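Local coordinates for CRISPR-associated protein CasA/Cse1 (PDB 4AN8), which is a subunit of Cascade, the CRISPR RNA-guided ribonucleoprotein complex of type I-E bacterial adaptive immunity against viruses and plasmids, at residues A216-W219 / E220-P223; G227-G231 / A232-W236; E386-G389 / Q390-H394. All blocks are in the same frame, centred on the assembly; numbering follows the deposited sequence.

Contact 1 (A216-W219 / E220-P223)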
loop_
_atom_site.group_PDB
_atom_site.type_symbol
_atom_site.label_atom_id
_atom_site.label_comp_id
_atom_site.label_asym_id
_atom_site.label_seq_id
_atom_site.Cartn_x
_atom_site.Cartn_y
_atom_site.Cartn_z
ATOM N N ALA A 216 9.736 -12.702 15.369
ATOM C CA ALA A 216 11.122 -12.292 15.287
ATOM C C ALA A 216 11.341 -11.823 13.860
ATOM O O ALA A 216 10.852 -12.447 12.921
ATOM C CB ALA A 216 12.061 -13.490 15.613
ATOM N N PRO A 217 12.046 -10.710 13.699
ATOM C CA PRO A 217 12.420 -10.266 12.357
ATOM C C PRO A 217 13.568 -11.137 11.838
ATOM O O PRO A 217 14.206 -11.865 12.624
ATOM C CB PRO A 217 12.896 -8.822 12.580
ATOM C CG PRO A 217 13.376 -8.805 14.039
ATOM C CD PRO A 217 12.462 -9.774 14.765
ATOM N N ILE A 218 13.820 -11.053 10.533
ATOM C CA ILE A 218 14.787 -11.906 9.881
ATOM C C ILE A 218 16.168 -11.839 10.539
ATOM O O ILE A 218 16.891 -12.838 10.547
ATOM C CB ILE A 218 14.910 -11.569 8.373
ATOM C CG1 ILE A 218 15.686 -12.676 7.621
ATOM C CG2 ILE A 218 15.564 -10.170 8.165
ATOM C CD1 ILE A 218 14.973 -14.031 7.599
ATOM N N TRP A 219 16.541 -10.689 11.105
ATOM C CA TRP A 219 17.880 -10.550 11.680
ATOM C C TRP A 219 18.034 -11.137 13.095
ATOM O O TRP A 219 19.149 -11.193 13.612
ATOM C CB TRP A 219 18.345 -9.089 11.656
ATOM C CG TRP A 219 17.406 -8.172 12.371
ATOM C CD1 TRP A 219 17.348 -7.957 13.718
ATOM C CD2 TRP A 219 16.378 -7.364 11.795
ATOM N NE1 TRP A 219 16.332 -7.079 14.019
ATOM C CE2 TRP A 219 15.735 -6.683 12.850
ATOM C CE3 TRP A 219 15.926 -7.155 10.495
ATOM C CZ2 TRP A 219 14.685 -5.798 12.641
ATOM C CZ3 TRP A 219 14.860 -6.255 10.290
ATOM C CH2 TRP A 219 14.264 -5.602 11.353
ATOM N N GLU A 220 16.932 -11.579 13.701
ATOM C CA GLU A 220 16.949 -12.185 15.030
ATOM C C GLU A 220 17.035 -13.720 14.986
ATOM O O GLU A 220 17.088 -14.374 16.026
ATOM C CB GLU A 220 15.716 -11.766 15.858
ATOM C CG GLU A 220 15.794 -10.367 16.499
ATOM C CD GLU A 220 14.666 -10.130 17.484
ATOM O OE1 GLU A 220 14.226 -11.112 18.115
ATOM O OE2 GLU A 220 14.202 -8.973 17.637
ATOM N N VAL A 221 17.025 -14.281 13.781
ATOM C CA VAL A 221 17.158 -15.712 13.585
ATOM C C VAL A 221 18.430 -15.957 12.754
ATOM O O VAL A 221 19.008 -15.018 12.203
ATOM C CB VAL A 221 15.887 -16.333 12.929
ATOM C CG1 VAL A 221 14.655 -16.050 13.767
ATOM C CG2 VAL A 221 15.672 -15.820 11.521
ATOM N N PRO A 222 18.901 -17.209 12.707
ATOM C CA PRO A 222 20.188 -17.453 12.050
ATOM C C PRO A 222 20.111 -17.164 10.553
ATOM O O PRO A 222 19.039 -17.317 9.953
ATOM C CB PRO A 222 20.428 -18.952 12.289
ATOM C CG PRO A 222 19.572 -19.310 13.438
ATOM C CD PRO A 222 18.359 -18.423 13.347
ATOM N N PRO A 223 21.232 -16.735 9.959
ATOM C CA PRO A 223 21.247 -16.400 8.530
ATOM C C PRO A 223 20.827 -17.599 7.704
ATOM O O PRO A 223 21.012 -18.736 8.113
ATOM C CB PRO A 223 22.710 -16.031 8.253
ATOM C CG PRO A 223 23.473 -16.413 9.482
ATOM C CD PRO A 223 22.514 -16.446 10.619
HETATM O O HOH W 1 18.060 -14.850 8.927
#
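Pro217 and Glu220 meet across a type I beta turn, with Ile218 and Trp219 at its two corners. The turn lies in the loop between helix 199-206 and helix 226-229. Its closing bond runs from Glu220 N to Pro217 O, 2.9 Å long and fairly straight at 161°.

The tight part is the side of the prolyl ring. The Glu220 chain leaves CB beside its own backbone N (chi1 -79°) and then runs extended. This carries the carboxylate back past Pro217, where Glu220 OE2 lies 3.5 Å from Pro217 CD. Glu220 CG also rests against this ring, 3.8 Å from Pro217 CG. The carboxylate is held further by a salt bridge from OE1 to Arg66 and a hydrogen bond between OE2 and Tyr94. Pro217 CB sits over one face of the Trp219 indole, offset toward its rim. Trp219 NE1 is hydrogen-bonded to Tyr94 OH, and the indole packs on helix 50-67 and meets Phe98 and Phe102. The turn is thus pressed onto helices 50-67 and 88-98.

The Val221 side is looser. Val221 CG1 reaches Ala216 CB at 4.1 Å, and Val221 CG2 is 4.4 Å from Ile218 CD1. Pro222 beyond it is exposed. Here a water spans the chain, hydrogen-bonded at 2.8 Å to both Ile218 O and Pro222 O. Val221 CG2 lies 3.4 Å from the same Ile218 O.

Contact 2 (G227-G231 / A232-W236)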
loop_
_atom_site.group_PDB
_atom_site.type_symbol
_atom_site.label_atom_id
_atom_site.label_comp_id
_atom_site.label_asym_id
_atom_site.label_seq_id
_atom_site.Cartn_x
_atom_site.Cartn_y
_atom_site.Cartn_z
ATOM N N GLY A 227 21.452 -24.283 1.140
ATOM C CA GLY A 227 21.022 -25.636 1.426
ATOM C C GLY A 227 19.680 -25.705 2.123
ATOM O O GLY A 227 18.980 -26.718 2.029
ATOM N N ASP A 228 19.298 -24.635 2.816
ATOM C CA ASP A 228 17.977 -24.618 3.484
ATOM C C ASP A 228 16.844 -24.174 2.565
ATOM O O ASP A 228 15.679 -24.329 2.887
ATOM C CB ASP A 228 18.001 -23.760 4.747
ATOM C CG ASP A 228 18.945 -24.311 5.795
ATOM O OD1 ASP A 228 18.739 -25.459 6.256
ATOM O OD2 ASP A 228 19.901 -23.600 6.155
ATOM N N LEU A 229 17.203 -23.639 1.408
ATOM C CA LEU A 229 16.221 -22.991 0.572
ATOM C C LEU A 229 15.980 -23.760 -0.712
ATOM O O LEU A 229 14.894 -23.714 -1.262
ATOM C CB LEU A 229 16.687 -21.564 0.237
ATOM C CG LEU A 229 16.841 -20.671 1.479
ATOM C CD1 LEU A 229 17.386 -19.267 1.140
ATOM C CD2 LEU A 229 15.504 -20.591 2.204
ATOM N N GLU A 230 16.982 -24.461 -1.215
ATOM C CA GLU A 230 16.758 -25.192 -2.459
ATOM C C GLU A 230 15.655 -26.241 -2.293
ATOM O O GLU A 230 15.406 -26.710 -1.189
ATOM C CB GLU A 230 18.051 -25.814 -2.987
ATOM C CG GLU A 230 18.800 -26.635 -1.983
ATOM C CD GLU A 230 20.117 -27.149 -2.531
ATOM O OE1 GLU A 230 20.196 -27.382 -3.757
ATOM O OE2 GLU A 230 21.075 -27.311 -1.739
ATOM N N GLY A 231 15.002 -26.596 -3.392
ATOM C CA GLY A 231 13.869 -27.504 -3.347
ATOM C C GLY A 231 12.770 -26.973 -2.439
ATOM O O GLY A 231 11.787 -27.659 -2.158
ATOM N N ALA A 232 12.929 -25.740 -1.975
ATOM C CA ALA A 232 11.961 -25.146 -1.072
ATOM C C ALA A 232 11.896 -25.866 0.260
ATOM O O ALA A 232 10.821 -25.997 0.840
ATOM C CB ALA A 232 10.572 -25.077 -1.719
ATOM N N ARG A 233 13.045 -26.271 0.788
ATOM C CA ARG A 233 13.040 -27.043 2.046
ATOM C C ARG A 233 12.537 -26.303 3.263
ATOM O O ARG A 233 12.066 -26.938 4.194
ATOM C CB ARG A 233 14.413 -27.632 2.354
ATOM C CG ARG A 233 14.855 -28.647 1.322
ATOM C CD ARG A 233 16.357 -28.837 1.421
ATOM N NE ARG A 233 16.796 -29.787 0.422
ATOM C CZ ARG A 233 18.010 -29.817 -0.096
ATOM N NH1 ARG A 233 18.917 -28.931 0.301
ATOM N NH2 ARG A 233 18.301 -30.729 -1.016
ATOM N N THR A 234 12.646 -24.974 3.276
ATOM C CA THR A 234 12.219 -24.199 4.441
ATOM C C THR A 234 10.853 -23.578 4.246
ATOM O O THR A 234 10.639 -22.824 3.312
ATOM C CB THR A 234 13.203 -23.077 4.785
ATOM O OG1 THR A 234 14.513 -23.626 4.902
ATOM C CG2 THR A 234 12.807 -22.408 6.097
ATOM N N LYS A 235 9.931 -23.884 5.151
ATOM C CA LYS A 235 8.570 -23.392 5.042
ATOM C C LYS A 235 8.172 -22.821 6.371
ATOM O O LYS A 235 8.323 -23.473 7.405
ATOM C CB LYS A 235 7.636 -24.529 4.651
ATOM C CG LYS A 235 8.145 -25.328 3.477
ATOM C CD LYS A 235 7.202 -26.446 3.110
ATOM C CE LYS A 235 7.750 -27.228 1.934
ATOM N NZ LYS A 235 9.121 -27.782 2.251
ATOM N N TRP A 236 7.695 -21.583 6.359
ATOM C CA TRP A 236 7.313 -20.915 7.596
ATOM C C TRP A 236 5.863 -20.500 7.510
ATOM O O TRP A 236 5.421 -19.979 6.486
ATOM C CB TRP A 236 8.119 -19.640 7.839
ATOM C CG TRP A 236 9.544 -19.803 8.167
ATOM C CD1 TRP A 236 10.203 -20.964 8.469
ATOM C CD2 TRP A 236 10.525 -18.751 8.231
ATOM N NE1 TRP A 236 11.531 -20.690 8.718
ATOM C CE2 TRP A 236 11.753 -19.346 8.573
ATOM C CE3 TRP A 236 10.479 -17.364 8.017
ATOM C CZ2 TRP A 236 12.927 -18.608 8.708
ATOM C CZ3 TRP A 236 11.648 -16.627 8.168
ATOM C CH2 TRP A 236 12.852 -17.250 8.501
#
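Arg233 folds back along the short, weakly bonded helix 226-229 and meets the carbonyls of Gly227, Asp228 and Glu230 and the Glu230 side chain. The chain reverses here through Gly231 and Ala232, which both have positive phi. The turn is closed by Arg233 N, bonded to Glu230 O at 3.1 Å.

The arginine can be followed outward. Arg233 CB lies 3.6 Å from Asp228 O. The chi1 of -64° sets CG beside the backbone N, and Arg233 CG comes 3.2 Å from Glu230 O. From CG to NE the chain is extended. Arg233 CD passes 3.4 Å from Gly227 O, while NE stays near Glu230 O. At the tip, Arg233 NH1 bonds to Gly227 O at 2.8 Å. This bond lies in the carbonyl plane, on a lone pair, and the oxygen is also within the guanidinium plane. Arg233 thus binds a carbonyl of the helix edge-on. Glu230 runs alongside, pointing the same way. Glu230 CG covers one face of the guanidinium, 3.2 Å from Arg233 NH1. Glu230 OE2 makes a salt bridge to the same Arg233 NH1 at 3.4 Å, with the two planes 52° apart. NH1 therefore serves both a carbonyl and a carboxylate on an exposed surface.

Thr234 also turns back to the helix. Thr234 OG1 is modelled 2.4 Å from Asp228 O, too short to trust in detail. Further on, Lys235 NZ bonds to Ala232 O.

Leu229 is buried against Val114 and Val270. Thr234 and Trp236 bond by backbone to Glu271, and Trp236 also to Leu273. The chain thus passes from helix 226-229 into strand 235-237, which runs parallel to strand 261-273.

Contact 3 (E386-G389 / Q390-H394)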
loop_
_atom_site.group_PDB
_atom_site.type_symbol
_atom_site.label_atom_id
_atom_site.label_comp_id
_atom_site.label_asym_id
_atom_site.label_seq_id
_atom_site.Cartn_x
_atom_site.Cartn_y
_atom_site.Cartn_z
ATOM N N GLU A 386 -22.832 4.219 -6.134
ATOM C CA GLU A 386 -22.867 2.970 -6.919
ATOM C C GLU A 386 -24.163 2.785 -7.707
ATOM O O GLU A 386 -24.152 2.241 -8.815
ATOM C CB GLU A 386 -22.596 1.714 -6.065
ATOM C CG GLU A 386 -21.189 1.626 -5.452
ATOM C CD GLU A 386 -20.085 1.297 -6.468
ATOM O OE1 GLU A 386 -20.393 0.835 -7.585
ATOM O OE2 GLU A 386 -18.893 1.502 -6.148
ATOM N N GLU A 387 -25.281 3.214 -7.142
ATOM C CA GLU A 387 -26.553 3.021 -7.816
ATOM C C GLU A 387 -26.610 3.918 -9.053
ATOM O O GLU A 387 -26.995 3.484 -10.133
ATOM C CB GLU A 387 -27.721 3.314 -6.872
ATOM C CG GLU A 387 -27.953 2.220 -5.836
ATOM C CD GLU A 387 -29.118 2.513 -4.897
ATOM O OE1 GLU A 387 -29.808 3.543 -5.095
ATOM O OE2 GLU A 387 -29.337 1.708 -3.960
ATOM N N LEU A 388 -26.209 5.170 -8.879
ATOM C CA LEU A 388 -26.184 6.106 -9.973
ATOM C C LEU A 388 -25.234 5.600 -11.067
ATOM O O LEU A 388 -25.594 5.577 -12.253
ATOM C CB LEU A 388 -25.783 7.478 -9.452
ATOM C CG LEU A 388 -25.567 8.556 -10.498
ATOM C CD1 LEU A 388 -26.790 8.633 -11.394
ATOM C CD2 LEU A 388 -25.314 9.863 -9.820
ATOM N N GLY A 389 -24.048 5.137 -10.662
ATOM C CA GLY A 389 -23.042 4.674 -11.605
ATOM C C GLY A 389 -23.515 3.466 -12.380
ATOM O O GLY A 389 -23.126 3.256 -13.533
ATOM N N GLN A 390 -24.358 2.660 -11.746
ATOM C CA GLN A 390 -24.962 1.510 -12.407
ATOM C C GLN A 390 -26.028 1.980 -13.433
ATOM O O GLN A 390 -26.123 1.456 -14.553
ATOM C CB GLN A 390 -25.577 0.577 -11.358
ATOM C CG GLN A 390 -25.669 -0.886 -11.779
ATOM C CD GLN A 390 -24.302 -1.554 -11.951
ATOM O OE1 GLN A 390 -23.273 -1.037 -11.501
ATOM N NE2 GLN A 390 -24.293 -2.708 -12.610
ATOM N N GLY A 391 -26.815 2.975 -13.040
ATOM C CA GLY A 391 -27.749 3.616 -13.945
ATOM C C GLY A 391 -27.029 4.201 -15.144
ATOM O O GLY A 391 -27.461 4.008 -16.283
ATOM N N LEU A 392 -25.917 4.895 -14.898
ATOM C CA LEU A 392 -25.098 5.446 -15.982
ATOM C C LEU A 392 -24.531 4.360 -16.883
ATOM O O LEU A 392 -24.548 4.496 -18.108
ATOM C CB LEU A 392 -23.972 6.333 -15.442
ATOM C CG LEU A 392 -24.478 7.613 -14.775
ATOM C CD1 LEU A 392 -23.349 8.409 -14.085
ATOM C CD2 LEU A 392 -25.253 8.494 -15.774
ATOM N N LYS A 393 -24.017 3.287 -16.290
ATOM C CA LYS A 393 -23.499 2.178 -17.087
ATOM C C LYS A 393 -24.595 1.597 -17.995
ATOM O O LYS A 393 -24.343 1.210 -19.142
ATOM C CB LYS A 393 -22.920 1.087 -16.181
ATOM C CG LYS A 393 -22.410 -0.153 -16.905
ATOM C CD LYS A 393 -22.041 -1.232 -15.894
ATOM C CE LYS A 393 -21.487 -2.490 -16.555
ATOM N NZ LYS A 393 -20.189 -2.261 -17.284
ATOM N N HIS A 394 -25.811 1.531 -17.480
ATOM C CA HIS A 394 -26.901 0.977 -18.260
ATOM C C HIS A 394 -27.244 1.941 -19.392
ATOM O O HIS A 394 -27.447 1.536 -20.541
ATOM C CB HIS A 394 -28.126 0.722 -17.380
ATOM C CG HIS A 394 -29.298 0.169 -18.128
ATOM N ND1 HIS A 394 -30.474 0.869 -18.293
ATOM C CD2 HIS A 394 -29.468 -1.008 -18.775
ATOM C CE1 HIS A 394 -31.324 0.140 -18.996
ATOM N NE2 HIS A 394 -30.737 -1.003 -19.303
#
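Leu388 and Leu392 stand one turn apart on helix 372-403 and touch, the branch point of Leu388 against one methyl of Leu392. Leu388 CG is 4.2 Å from Leu392 CD1. The two leucines reach this point by different conformations. In Leu388, CG is anti to the backbone N (chi1 174°). In Leu392 it lies beside the backbone N (chi1 -67°), which brings Leu392 CG to 3.4 Å from Leu388 O. That oxygen also accepts the backbone bond from Leu392 N at 2.8 Å.

Both leucines are buried and face helix 429-446, where each touches Tyr433. Leu388 also reaches Leu461 and Ala465 of helix 453-476. They belong to the inner side of the C-terminal helical bundle of Cse1. Gly389 and Gly391 flank this side, and both take part in ordinary i to i+4 helix bonds. Gly391 N bonds to Glu387 O and Lys393 N to Gly389 O.

The rest of the helix surface here is polar, though Glu386 and Lys393 still touch Trp434 and Glu430 of helix 429-446. Gln390 CB sits over Glu386 O at 3.4 Å, its chain bent at chi2 (66°). Lys393 CB similarly lies 3.4 Å from Gly389 O, and its chain is extended until a bend at the last torsion. Glu386 is bent at chi2, and its OE1 makes a salt bridge to Arg305. Glu387 runs outward instead, and its carboxylate pairs with Lys383, one turn earlier on the same helix.

All three contacts are local, each formed by residues a few positions apart. Contacts 1 and 2 share one region of the chain. They touch through Ile218 CD1 and Trp236 CH2, 4.0 Å apart, with their centres about 16 Å apart. Contact 3 belongs to the C-terminal helices, its centre about 50 Å from those of the other two. Contact 1 is a partly buried turn that combines prolyl and indole packing with a carboxylate held by outside partners. Contact 2 is a surface helix-to-strand join, dominated by charged groups and carbonyls. Contact 3 is partly buried regular helix, with leucines packed on helices 429-446 and 453-476 and mainly polar residues elsewhere.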